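Guanine deaminase (PDB 6OHB) catalyses the zinc-dependent hydrolytic deamination of guanine, giving xanthine and ammonia. Local coordinates at residues A[83-88]-A[149-154]; A[111-114]-A[118-121]; A[137-142]-A[203-208]; A[125-130]-A[157-162]. All coordinates share one frame; numbering follows the deposited sequence.

Contact 1. Residues A[83-88]-A[149-154]; sequences IHYPQS and VDALFE. With ZN (zinc ion), chain E.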
loop_
_atom_site.group_PDB
_atom_site.type_symbol
_atom_site.label_atom_id
_atom_site.label_comp_id
_atom_site.label_asym_id
_atom_site.label_seq_id
_atom_site.Cartn_x
_atom_site.Cartn_y
_atom_site.Cartn_z
ATOM N N ILE A 83 -7.508 16.770 0.675
ATOM C CA ILE A 83 -6.636 16.531 -0.468
ATOM C C ILE A 83 -6.171 17.885 -0.993
ATOM O O ILE A 83 -6.922 18.864 -0.967
ATOM C CB ILE A 83 -7.355 15.680 -1.542
ATOM C CG1 ILE A 83 -6.428 15.390 -2.724
ATOM C CG2 ILE A 83 -8.663 16.336 -1.985
ATOM C CD1 ILE A 83 -6.990 14.373 -3.702
ATOM N N HIS A 84 -4.914 17.945 -1.430
ATOM C CA HIS A 84 -4.297 19.170 -1.937
ATOM C C HIS A 84 -4.280 19.109 -3.470
ATOM O O HIS A 84 -3.593 18.266 -4.055
ATOM C CB HIS A 84 -2.882 19.347 -1.367
ATOM C CG HIS A 84 -2.812 19.539 0.127
ATOM N ND1 HIS A 84 -2.554 20.763 0.711
ATOM C CD2 HIS A 84 -2.888 18.653 1.149
ATOM C CE1 HIS A 84 -2.513 20.630 2.024
ATOM N NE2 HIS A 84 -2.722 19.362 2.315
ATOM N N TYR A 85 -5.061 19.985 -4.116
ATOM C CA TYR A 85 -5.092 20.050 -5.580
ATOM C C TYR A 85 -3.735 20.326 -6.232
ATOM O O TYR A 85 -3.375 19.603 -7.178
ATOM C CB TYR A 85 -6.158 21.075 -6.002
ATOM C CG TYR A 85 -5.861 21.931 -7.223
ATOM C CD1 TYR A 85 -5.706 21.366 -8.488
ATOM C CD2 TYR A 85 -5.772 23.317 -7.113
ATOM C CE1 TYR A 85 -5.446 22.152 -9.598
ATOM C CE2 TYR A 85 -5.516 24.113 -8.222
ATOM C CZ TYR A 85 -5.354 23.526 -9.459
ATOM O OH TYR A 85 -5.097 24.318 -10.560
ATOM N N PRO A 86 -2.949 21.347 -5.820
ATOM C CA PRO A 86 -1.732 21.677 -6.581
ATOM C C PRO A 86 -0.495 20.896 -6.159
ATOM O O PRO A 86 0.581 21.484 -6.006
ATOM C CB PRO A 86 -1.557 23.172 -6.302
ATOM C CG PRO A 86 -2.034 23.319 -4.898
ATOM C CD PRO A 86 -3.178 22.324 -4.736
ATOM N N GLN A 87 -0.619 19.582 -5.958
ATOM C CA GLN A 87 0.502 18.804 -5.443
ATOM C C GLN A 87 0.624 17.421 -6.069
ATOM O O GLN A 87 1.397 16.597 -5.559
ATOM C CB GLN A 87 0.387 18.659 -3.922
ATOM C CG GLN A 87 0.671 19.934 -3.145
ATOM C CD GLN A 87 0.562 19.731 -1.653
ATOM O OE1 GLN A 87 0.437 18.600 -1.179
ATOM N NE2 GLN A 87 0.622 20.823 -0.899
ATOM N N SER A 88 -0.103 17.138 -7.155
ATOM C CA SER A 88 -0.105 15.790 -7.715
ATOM C C SER A 88 1.285 15.364 -8.182
ATOM O O SER A 88 1.657 14.193 -8.048
ATOM C CB SER A 88 -1.104 15.711 -8.871
ATOM O OG SER A 88 -2.421 16.005 -8.436
ATOM N N VAL A 149 -7.759 28.443 -7.891
ATOM C CA VAL A 149 -9.025 27.980 -7.326
ATOM C C VAL A 149 -10.152 28.197 -8.333
ATOM O O VAL A 149 -11.079 27.383 -8.434
ATOM C CB VAL A 149 -9.316 28.673 -5.981
ATOM C CG1 VAL A 149 -10.612 28.139 -5.378
ATOM C CG2 VAL A 149 -8.160 28.451 -5.017
ATOM N N ASP A 150 -10.085 29.289 -9.106
ATOM C CA ASP A 150 -11.028 29.471 -10.209
ATOM C C ASP A 150 -10.938 28.326 -11.214
ATOM O O ASP A 150 -11.964 27.809 -11.669
ATOM C CB ASP A 150 -10.778 30.804 -10.908
ATOM C CG ASP A 150 -11.588 31.931 -10.310
ATOM O OD1 ASP A 150 -12.741 31.679 -9.904
ATOM O OD2 ASP A 150 -11.079 33.072 -10.268
ATOM N N ALA A 151 -9.719 27.939 -11.596
ATOM C CA ALA A 151 -9.552 26.850 -12.557
ATOM C C ALA A 151 -10.110 25.540 -12.010
ATOM O O ALA A 151 -10.792 24.790 -12.728
ATOM C CB ALA A 151 -8.074 26.695 -12.917
ATOM N N LEU A 152 -9.820 25.245 -10.740
ATOM C CA LEU A 152 -10.324 24.026 -10.115
ATOM C C LEU A 152 -11.850 24.014 -10.074
ATOM O O LEU A 152 -12.487 23.003 -10.406
ATOM C CB LEU A 152 -9.748 23.890 -8.707
ATOM C CG LEU A 152 -10.264 22.687 -7.923
ATOM C CD1 LEU A 152 -9.654 21.412 -8.482
ATOM C CD2 LEU A 152 -9.966 22.836 -6.440
ATOM N N PHE A 153 -12.453 25.134 -9.658
ATOM C CA PHE A 153 -13.907 25.220 -9.590
ATOM C C PHE A 153 -14.533 25.117 -10.977
ATOM O O PHE A 153 -15.607 24.530 -11.135
ATOM C CB PHE A 153 -14.327 26.513 -8.894
ATOM C CG PHE A 153 -14.518 26.368 -7.411
ATOM C CD1 PHE A 153 -15.237 25.305 -6.891
ATOM C CD2 PHE A 153 -13.980 27.294 -6.537
ATOM C CE1 PHE A 153 -15.416 25.169 -5.527
ATOM C CE2 PHE A 153 -14.156 27.166 -5.170
ATOM C CZ PHE A 153 -14.873 26.102 -4.665
ATOM N N GLU A 154 -13.872 25.672 -11.999
ATOM C CA GLU A 154 -14.383 25.542 -13.362
ATOM C C GLU A 154 -14.425 24.080 -13.781
ATOM O O GLU A 154 -15.435 23.596 -14.315
ATOM C CB GLU A 154 -13.495 26.320 -14.333
ATOM C CG GLU A 154 -13.696 27.814 -14.399
ATOM C CD GLU A 154 -13.024 28.399 -15.626
ATOM O OE1 GLU A 154 -12.931 29.639 -15.729
ATOM O OE2 GLU A 154 -12.585 27.610 -16.493
HETATM ZN ZN ZN E . -2.661 18.355 3.926
#
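Tyr-85 and Leu-152 meet face-on: a methyl of the leucine sits over the phenol ring in a CH-pi contact, with CD1 of Leu-152 4.3 Å from the ring centroid and 24° off the ring normal. The methyl is displaced toward the rim, so its closest ring atom is CD1 of Tyr-85, 3.9 Å from CD1 of Leu-152. On the leucine, CG stands anti to the backbone N (chi1 177°), which carries the branch out from helix 146-158 to the ring. The opposite face of the tyrosine carries CB of Pro-86, so the ring is sandwiched between its own chain neighbour and the helix. Ala-151 adds a looser touch, its CB 4.5 Å from OH of Tyr-85; that hydroxyl is hydrogen-bonded to the carbonyl oxygen of Ala-119.

One residue earlier, His-84 turns to the metal, with NE2 1.9 Å from the zinc ion, whose other protein ligands are His-82, His-237 and Asp-327. His-84 to Gln-87 are, by similarity, part of the substrate site, so Tyr-85 joins that stretch to helix 146-158. Around it, Leu-152 also packs on Phe-126 of helix 116-132, on Val-140 of strand 135-141 and on Ala-165 of strand 164-169, placing the contact in the layer between barrel strands and surrounding helices.

Contact 2. Residues A[111-114]-A[118-121]; sequences RRYE and YARE
Tyr-118 reaches across to Tyr-113 because its CG lies anti to the backbone N (chi1 -173°), while Tyr-113 holds its own CG anti to the carbonyl carbon (chi1 -72°). The two rings form an edge-to-face pair: the edge of Tyr-118 is directed at the face of Tyr-113, with centroids 5.1 Å apart and planes at 60°. The leading atom is CE2 of Tyr-118, which comes within 3.8 Å of CZ of Tyr-113, over the rim of the ring and not its middle. Beside it, CD2 of Tyr-118 lies 3.3 Å from the carbonyl O of Arg-112. The side chain of Arg-112, bent at chi3, brings its guanidinium across to the hydroxyl end of the same phenol, the two planes nearly parallel; NH1 of Arg-112 is 3.5 Å from OH of Tyr-118, a near approach without a hydrogen bond. Ala-119 adds its CB, 4.1 Å from the O of Tyr-113.

The polar ends converge on Glu-89, whose OE1 is hydrogen-bonded to the Tyr-113 hydroxyl and OE2 to that of Tyr-118; NE of Arg-112 makes a long, weak ion pair with the same OE2. NH1 of Arg-112 is hydrogen-bonded to Asn-405 of the second subunit. Putting an alanine at Tyr-118 would probably strip Tyr-113 of the ring edge packed on this face and leave Glu-89 short of one hydroxyl. The chemistry is thus mixed: aromatic packing joins the 3-10 turn at 112-113 to the start of helix 116-132, while two hydroxyls and a nearby arginine are likely to stabilise a negative charge on Glu-89.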
loop_
_atom_site.group_PDB
_atom_site.type_symbol
_atom_site.label_atom_id
_atom_site.label_comp_id
_atom_site.label_asym_id
_atom_site.label_seq_id
_atom_site.Cartn_x
_atom_site.Cartn_y
_atom_site.Cartn_z
ATOM N N ARG A 111 4.272 26.645 -6.181
ATOM C CA ARG A 111 4.638 27.876 -6.882
ATOM C C ARG A 111 4.320 27.808 -8.370
ATOM O O ARG A 111 3.982 28.830 -8.979
ATOM C CB ARG A 111 6.124 28.177 -6.679
ATOM N N ARG A 112 4.398 26.618 -8.968
ATOM C CA ARG A 112 4.185 26.470 -10.404
ATOM C C ARG A 112 2.750 26.761 -10.820
ATOM O O ARG A 112 2.484 26.875 -12.022
ATOM C CB ARG A 112 4.590 25.056 -10.829
ATOM C CG ARG A 112 5.848 24.574 -10.111
ATOM C CD ARG A 112 6.058 23.063 -10.163
ATOM N NE ARG A 112 5.911 22.484 -11.496
ATOM C CZ ARG A 112 6.522 21.368 -11.889
ATOM N NH1 ARG A 112 6.338 20.893 -13.115
ATOM N NH2 ARG A 112 7.318 20.723 -11.046
ATOM N N TYR A 113 1.832 26.895 -9.867
ATOM C CA TYR A 113 0.418 27.102 -10.147
ATOM C C TYR A 113 0.032 28.577 -10.246
ATOM O O TYR A 113 -1.163 28.890 -10.270
ATOM C CB TYR A 113 -0.425 26.381 -9.089
ATOM C CG TYR A 113 -0.372 24.875 -9.262
ATOM C CD1 TYR A 113 0.709 24.140 -8.793
ATOM C CD2 TYR A 113 -1.383 24.198 -9.928
ATOM C CE1 TYR A 113 0.772 22.773 -8.967
ATOM C CE2 TYR A 113 -1.329 22.830 -10.104
ATOM C CZ TYR A 113 -0.249 22.122 -9.624
ATOM O OH TYR A 113 -0.193 20.757 -9.799
ATOM N N GLU A 114 1.012 29.488 -10.278
ATOM C CA GLU A 114 0.727 30.880 -10.625
ATOM C C GLU A 114 0.347 31.018 -12.096
ATOM O O GLU A 114 -0.421 31.916 -12.459
ATOM C CB GLU A 114 1.935 31.761 -10.295
ATOM N N TYR A 118 -1.145 26.284 -16.842
ATOM C CA TYR A 118 -0.739 25.120 -16.064
ATOM C C TYR A 118 -1.787 24.769 -15.015
ATOM O O TYR A 118 -2.067 23.587 -14.778
ATOM C CB TYR A 118 0.624 25.363 -15.413
ATOM C CG TYR A 118 1.214 24.140 -14.726
ATOM C CD1 TYR A 118 1.702 23.070 -15.465
ATOM C CD2 TYR A 118 1.282 24.059 -13.339
ATOM C CE1 TYR A 118 2.239 21.950 -14.842
ATOM C CE2 TYR A 118 1.818 22.943 -12.707
ATOM C CZ TYR A 118 2.294 21.894 -13.465
ATOM O OH TYR A 118 2.825 20.787 -12.844
ATOM N N ALA A 119 -2.373 25.780 -14.369
ATOM C CA ALA A 119 -3.413 25.511 -13.383
ATOM C C ALA A 119 -4.624 24.844 -14.025
ATOM O O ALA A 119 -5.202 23.921 -13.447
ATOM C CB ALA A 119 -3.820 26.801 -12.669
ATOM N N ARG A 120 -5.014 25.291 -15.223
ATOM C CA ARG A 120 -6.132 24.661 -15.924
ATOM C C ARG A 120 -5.818 23.205 -16.256
ATOM O O ARG A 120 -6.638 22.302 -16.019
ATOM C CB ARG A 120 -6.465 25.449 -17.191
ATOM N N GLU A 121 -4.633 22.966 -16.825
ATOM C CA GLU A 121 -4.222 21.607 -17.167
ATOM C C GLU A 121 -4.261 20.695 -15.942
ATOM O O GLU A 121 -4.829 19.593 -15.983
ATOM C CB GLU A 121 -2.821 21.633 -17.784
ATOM C CG GLU A 121 -2.388 20.327 -18.426
ATOM C CD GLU A 121 -0.922 20.329 -18.830
ATOM O OE1 GLU A 121 -0.304 21.417 -18.822
ATOM O OE2 GLU A 121 -0.380 19.245 -19.142
#

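Contact 3. Residues A[137-142]-A[203-208]; sequences TALVFG and LYAITP
Phe-141 and Thr-207 meet inside the TIM-barrel of the amidohydrolase fold, on strands 135-141 and 203-208. The strands are not sheet neighbours; 164-169 runs between them. Their segment directions differ by 37°, and the chains are closer at Phe-141 and Thr-207 than two residues earlier on each strand, where CD1 of Leu-139 touches CB of Ala-205 at 3.9 Å.

From its CB, which packs beside the His-84 ring, Phe-141 swings out with chi1 at -107°, off the staggered values, and lays one face on the methyl of Thr-207. CG, 3.9 Å from CG2 of Thr-207, begins the contact; CD1 and CD2 are somewhat nearer, CE1 and CE2 nearer still, and CZ closes to 3.3 Å from CG2. The methyl thus stands almost over the ring centre, 13° off the normal, in a tight CH-pi contact. CZ also comes within 4.0 Å of O of Pro-208. The ring meets zinc ligands His-82, His-84 and His-237 as well, so a serine in place of this phenylalanine would probably strip the Thr-207 methyl of its cover and loosen the surroundings of those histidines.

A water donates to O of Val-140 (2.9 Å) and to OG1 of Thr-207 (2.8 Å), while that OG1 donates to O of Ala-205 at 2.6 Å from above the carbonyl plane.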
loop_
_atom_site.group_PDB
_atom_site.type_symbol
_atom_site.label_atom_id
_atom_site.label_comp_id
_atom_site.label_asym_id
_atom_site.label_seq_id
_atom_site.Cartn_x
_atom_site.Cartn_y
_atom_site.Cartn_z
ATOM N N THR A 137 -16.872 13.312 -4.165
ATOM C CA THR A 137 -16.917 14.520 -3.361
ATOM C C THR A 137 -15.611 14.636 -2.602
ATOM O O THR A 137 -15.160 13.664 -1.986
ATOM C CB THR A 137 -18.098 14.489 -2.392
ATOM O OG1 THR A 137 -19.298 14.811 -3.106
ATOM C CG2 THR A 137 -17.892 15.472 -1.243
ATOM N N ALA A 138 -15.004 15.818 -2.652
ATOM C CA ALA A 138 -13.748 16.049 -1.965
ATOM C C ALA A 138 -13.763 17.420 -1.311
ATOM O O ALA A 138 -14.378 18.363 -1.813
ATOM C CB ALA A 138 -12.547 15.935 -2.919
ATOM N N LEU A 139 -13.082 17.510 -0.175
ATOM C CA LEU A 139 -12.762 18.778 0.463
ATOM C C LEU A 139 -11.310 19.070 0.099
ATOM O O LEU A 139 -10.405 18.330 0.497
ATOM C CB LEU A 139 -12.979 18.692 1.971
ATOM C CG LEU A 139 -12.388 19.796 2.846
ATOM C CD1 LEU A 139 -12.920 21.164 2.439
ATOM C CD2 LEU A 139 -12.677 19.508 4.314
ATOM N N VAL A 140 -11.093 20.120 -0.688
ATOM C CA VAL A 140 -9.877 20.282 -1.473
ATOM C C VAL A 140 -9.151 21.541 -1.022
ATOM O O VAL A 140 -9.729 22.634 -1.028
ATOM C CB VAL A 140 -10.182 20.363 -2.980
ATOM C CG1 VAL A 140 -8.886 20.485 -3.767
ATOM C CG2 VAL A 140 -10.990 19.159 -3.440
ATOM N N PHE A 141 -7.882 21.390 -0.648
ATOM C CA PHE A 141 -7.018 22.551 -0.487
ATOM C C PHE A 141 -6.701 23.135 -1.855
ATOM O O PHE A 141 -6.295 22.414 -2.773
ATOM C CB PHE A 141 -5.728 22.171 0.233
ATOM C CG PHE A 141 -5.651 22.666 1.650
ATOM C CD1 PHE A 141 -6.527 22.185 2.606
ATOM C CD2 PHE A 141 -4.704 23.605 2.023
ATOM C CE1 PHE A 141 -6.462 22.625 3.910
ATOM C CE2 PHE A 141 -4.628 24.052 3.324
ATOM C CZ PHE A 141 -5.506 23.562 4.273
ATOM N N GLY A 142 -6.899 24.438 -1.997
ATOM C CA GLY A 142 -6.530 25.121 -3.217
ATOM C C GLY A 142 -5.125 25.693 -3.226
ATOM O O GLY A 142 -4.183 25.117 -2.673
ATOM N N LEU A 203 -19.155 24.192 -3.187
ATOM C CA LEU A 203 -19.153 24.769 -1.851
ATOM C C LEU A 203 -17.765 25.314 -1.550
ATOM O O LEU A 203 -16.760 24.789 -2.036
ATOM C CB LEU A 203 -19.556 23.733 -0.790
ATOM C CG LEU A 203 -20.914 23.049 -0.980
ATOM C CD1 LEU A 203 -21.021 21.778 -0.149
ATOM C CD2 LEU A 203 -22.042 24.012 -0.641
ATOM N N TYR A 204 -17.713 26.370 -0.742
ATOM C CA TYR A 204 -16.456 27.033 -0.418
ATOM C C TYR A 204 -16.046 26.749 1.022
ATOM O O TYR A 204 -16.888 26.692 1.922
ATOM C CB TYR A 204 -16.540 28.548 -0.646
ATOM C CG TYR A 204 -15.188 29.227 -0.521
ATOM C CD1 TYR A 204 -14.691 29.610 0.725
ATOM C CD2 TYR A 204 -14.406 29.468 -1.640
ATOM C CE1 TYR A 204 -13.458 30.213 0.845
ATOM C CE2 TYR A 204 -13.174 30.073 -1.527
ATOM C CZ TYR A 204 -12.704 30.441 -0.283
ATOM O OH TYR A 204 -11.476 31.041 -0.162
ATOM N N ALA A 205 -14.740 26.593 1.234
ATOM C CA ALA A 205 -14.164 26.394 2.556
ATOM C C ALA A 205 -13.138 27.484 2.831
ATOM O O ALA A 205 -12.221 27.685 2.031
ATOM C CB ALA A 205 -13.510 25.016 2.674
ATOM N N ILE A 206 -13.304 28.196 3.946
ATOM C CA ILE A 206 -12.276 29.127 4.397
ATOM C C ILE A 206 -11.066 28.312 4.825
ATOM O O ILE A 206 -11.141 27.507 5.761
ATOM C CB ILE A 206 -12.783 30.010 5.541
ATOM C CG1 ILE A 206 -13.957 30.870 5.074
ATOM C CG2 ILE A 206 -11.654 30.887 6.059
ATOM C CD1 ILE A 206 -15.062 30.968 6.093
ATOM N N THR A 207 -9.944 28.510 4.139
ATOM C CA THR A 207 -8.825 27.575 4.187
ATOM C C THR A 207 -7.538 28.303 4.553
ATOM O O THR A 207 -6.744 28.677 3.676
ATOM C CB THR A 207 -8.681 26.847 2.847
ATOM O OG1 THR A 207 -9.961 26.363 2.423
ATOM C CG2 THR A 207 -7.747 25.681 2.970
ATOM N N PRO A 208 -7.305 28.538 5.844
ATOM C CA PRO A 208 -5.943 28.862 6.289
ATOM C C PRO A 208 -5.129 27.576 6.337
ATOM O O PRO A 208 -5.596 26.560 6.858
ATOM C CB PRO A 208 -6.152 29.458 7.685
ATOM C CG PRO A 208 -7.455 28.850 8.167
ATOM C CD PRO A 208 -8.288 28.562 6.946
HETATM O O HOH W 1 -10.159 23.738 1.584
#

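Contact 4. Residues A[125-130]-A[157-162]; sequences FFIKQL and SHINMR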
loop_
_atom_site.group_PDB
_atom_site.type_symbol
_atom_site.label_atom_id
_atom_site.label_comp_id
_atom_site.label_asym_id
_atom_site.label_seq_id
_atom_site.Cartn_x
_atom_site.Cartn_y
_atom_site.Cartn_z
ATOM N N PHE A 125 -6.512 17.385 -14.848
ATOM C CA PHE A 125 -5.861 16.148 -14.406
ATOM C C PHE A 125 -6.357 15.715 -13.029
ATOM O O PHE A 125 -6.598 14.524 -12.789
ATOM C CB PHE A 125 -4.339 16.335 -14.394
ATOM C CG PHE A 125 -3.579 15.143 -13.875
ATOM C CD1 PHE A 125 -3.153 14.152 -14.736
ATOM C CD2 PHE A 125 -3.287 15.018 -12.526
ATOM C CE1 PHE A 125 -2.454 13.050 -14.263
ATOM C CE2 PHE A 125 -2.591 13.918 -12.049
ATOM C CZ PHE A 125 -2.175 12.934 -12.920
ATOM N N PHE A 126 -6.506 16.672 -12.111
ATOM C CA PHE A 126 -6.939 16.376 -10.751
ATOM C C PHE A 126 -8.358 15.816 -10.738
ATOM O O PHE A 126 -8.642 14.829 -10.044
ATOM C CB PHE A 126 -6.831 17.652 -9.915
ATOM C CG PHE A 126 -7.212 17.491 -8.479
ATOM C CD1 PHE A 126 -6.282 17.053 -7.546
ATOM C CD2 PHE A 126 -8.487 17.815 -8.050
ATOM C CE1 PHE A 126 -6.629 16.919 -6.210
ATOM C CE2 PHE A 126 -8.844 17.684 -6.720
ATOM C CZ PHE A 126 -7.920 17.237 -5.795
ATOM N N ILE A 127 -9.265 16.437 -11.500
ATOM C CA ILE A 127 -10.631 15.917 -11.582
ATOM C C ILE A 127 -10.632 14.512 -12.175
ATOM O O ILE A 127 -11.373 13.629 -11.716
ATOM C CB ILE A 127 -11.530 16.875 -12.388
ATOM C CG1 ILE A 127 -11.638 18.235 -11.696
ATOM C CG2 ILE A 127 -12.925 16.276 -12.577
ATOM C CD1 ILE A 127 -12.471 18.223 -10.440
ATOM N N LYS A 128 -9.791 14.275 -13.192
ATOM C CA LYS A 128 -9.731 12.948 -13.806
ATOM C C LYS A 128 -9.271 11.898 -12.805
ATOM O O LYS A 128 -9.818 10.785 -12.762
ATOM C CB LYS A 128 -8.775 12.963 -15.003
ATOM C CG LYS A 128 -9.386 12.729 -16.386
ATOM C CD LYS A 128 -10.593 13.610 -16.658
ATOM C CE LYS A 128 -11.144 13.369 -18.062
ATOM N NZ LYS A 128 -10.189 13.817 -19.120
ATOM N N GLN A 129 -8.280 12.243 -11.977
ATOM C CA GLN A 129 -7.808 11.305 -10.963
ATOM C C GLN A 129 -8.890 11.017 -9.933
ATOM O O GLN A 129 -9.060 9.867 -9.511
ATOM C CB GLN A 129 -6.542 11.833 -10.288
ATOM C CG GLN A 129 -5.371 12.016 -11.238
ATOM C CD GLN A 129 -5.194 10.847 -12.187
ATOM O OE1 GLN A 129 -4.862 9.743 -11.771
ATOM N NE2 GLN A 129 -5.421 11.088 -13.474
ATOM N N LEU A 130 -9.605 12.053 -9.488
ATOM C CA LEU A 130 -10.731 11.836 -8.581
ATOM C C LEU A 130 -11.729 10.845 -9.174
ATOM O O LEU A 130 -12.119 9.868 -8.521
ATOM C CB LEU A 130 -11.419 13.162 -8.262
ATOM C CG LEU A 130 -10.630 14.167 -7.424
ATOM C CD1 LEU A 130 -11.474 15.408 -7.175
ATOM C CD2 LEU A 130 -10.173 13.535 -6.113
ATOM N N SER A 157 -17.213 22.291 -11.882
ATOM C CA SER A 157 -18.561 22.679 -12.282
ATOM C C SER A 157 -18.912 22.153 -13.668
ATOM O O SER A 157 -20.096 21.968 -13.972
ATOM C CB SER A 157 -18.719 24.198 -12.237
ATOM O OG SER A 157 -18.542 24.763 -13.522
ATOM N N HIS A 158 -17.911 21.916 -14.522
ATOM C CA HIS A 158 -18.214 21.375 -15.845
ATOM C C HIS A 158 -19.027 20.082 -15.774
ATOM O O HIS A 158 -19.855 19.821 -16.655
ATOM C CB HIS A 158 -16.929 21.139 -16.634
ATOM C CG HIS A 158 -17.169 20.691 -18.041
ATOM N ND1 HIS A 158 -16.763 19.462 -18.511
ATOM C CD2 HIS A 158 -17.799 21.301 -19.074
ATOM C CE1 HIS A 158 -17.121 19.337 -19.777
ATOM N NE2 HIS A 158 -17.753 20.439 -20.142
ATOM N N ILE A 159 -18.810 19.262 -14.746
ATOM C CA ILE A 159 -19.518 17.997 -14.588
ATOM C C ILE A 159 -20.525 18.052 -13.447
ATOM O O ILE A 159 -21.056 17.012 -13.043
ATOM C CB ILE A 159 -18.537 16.831 -14.381
ATOM C CG1 ILE A 159 -17.752 17.029 -13.080
ATOM C CG2 ILE A 159 -17.599 16.699 -15.572
ATOM C CD1 ILE A 159 -17.080 15.771 -12.572
ATOM N N ASN A 160 -20.804 19.246 -12.923
ATOM C CA ASN A 160 -21.711 19.443 -11.793
ATOM C C ASN A 160 -21.340 18.547 -10.608
ATOM O O ASN A 160 -22.188 17.908 -9.976
ATOM C CB ASN A 160 -23.165 19.227 -12.211
ATOM C CG ASN A 160 -24.143 19.762 -11.183
ATOM O OD1 ASN A 160 -23.799 20.621 -10.365
ATOM N ND2 ASN A 160 -25.364 19.245 -11.206
ATOM N N MET A 161 -20.054 18.538 -10.288
ATOM C CA MET A 161 -19.540 17.802 -9.146
ATOM C C MET A 161 -19.837 18.564 -7.858
ATOM O O MET A 161 -19.858 19.799 -7.839
ATOM C CB MET A 161 -18.031 17.604 -9.307
ATOM C CG MET A 161 -17.343 16.795 -8.230
ATOM S SD MET A 161 -15.576 16.631 -8.606
ATOM C CE MET A 161 -15.397 14.855 -8.687
ATOM N N ARG A 162 -20.101 17.824 -6.779
ATOM C CA ARG A 162 -20.185 18.424 -5.449
ATOM C C ARG A 162 -18.798 18.395 -4.819
ATOM O O ARG A 162 -18.295 17.328 -4.451
ATOM C CB ARG A 162 -21.198 17.711 -4.556
ATOM C CG ARG A 162 -21.401 18.437 -3.225
ATOM C CD ARG A 162 -22.640 17.966 -2.473
ATOM N NE ARG A 162 -23.893 18.370 -3.117
ATOM C CZ ARG A 162 -24.501 19.540 -2.927
ATOM N NH1 ARG A 162 -23.976 20.447 -2.113
ATOM N NH2 ARG A 162 -25.642 19.805 -3.552
#
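No flat group enters the contact that Ile-127 and Leu-130 make with Ile-159 and Met-161; the rings of the helix lie to other sides. Phe-125 carries CG of Gln-129, one turn on, 3.4 Å above one face and toward the rim, and it packs on Leu-401 of the second subunit. Phe-126 is turned to the barrel strands.

What remains is aliphatic packing with a thioether. Met-161 runs straight out from the backbone, CG anti to N (chi1 -177°) and the next torsion extended too, so that SD arrives 3.9 Å from CD1 of Ile-127. The bend at chi3, -121°, then sends CE toward Leu-130, whose CD1 is 4.2 Å away. Ile-127 divides its branches between two partners: the CD1 end goes to the methionine, while CG2 lies 4.2 Å from CD1 of Ile-159. With CG1 of Ile-159 set between backbone N and carbonyl carbon (chi1 63°), that CD1 is turned to Ile-127.

Ile-159 and Met-161 come just before and just after Asn-160, the C-prime residue, with positive phi, of the Schellman motif that ends helix 146-158; its N bonds to O of Ser-157 at 3.0 Å and Met-161 N to O of Ala-156. Ile-127 also rests on Ala-155 and Ala-156 of that helix and on Met-163, while Leu-130 reaches Thr-135 of strand 135-141 and Ile-83 of strand 73-84, so helix 116-132 is seated on both neighbouring helix and barrel.

In the fold
Contacts 1, 3 and 4 are buried, whereas contact 2 is partly buried and lies farther from the chain's centre. Helix 146-158 serves contacts 1 and 4, and helix 116-132 serves contacts 2 and 4; strand 135-141 of contact 3 links those helices in sequence and pairs with strand 73-84 of contact 1, where Phe-141 bonds to Ile-83 and Tyr-85. Their chemistry follows their place: contact 3 stands inside the barrel beside the metal ligands and includes a water, contact 1 is apolar just behind the zinc-binding strand, contact 4 packs helix 116-132 on the chain just past the end of helix 146-158 through aliphatic groups and a sulfur, and contact 2 joins aromatic and charged groups. Contacts 1, 2 and 4 touch the second subunit; contact 3 does not.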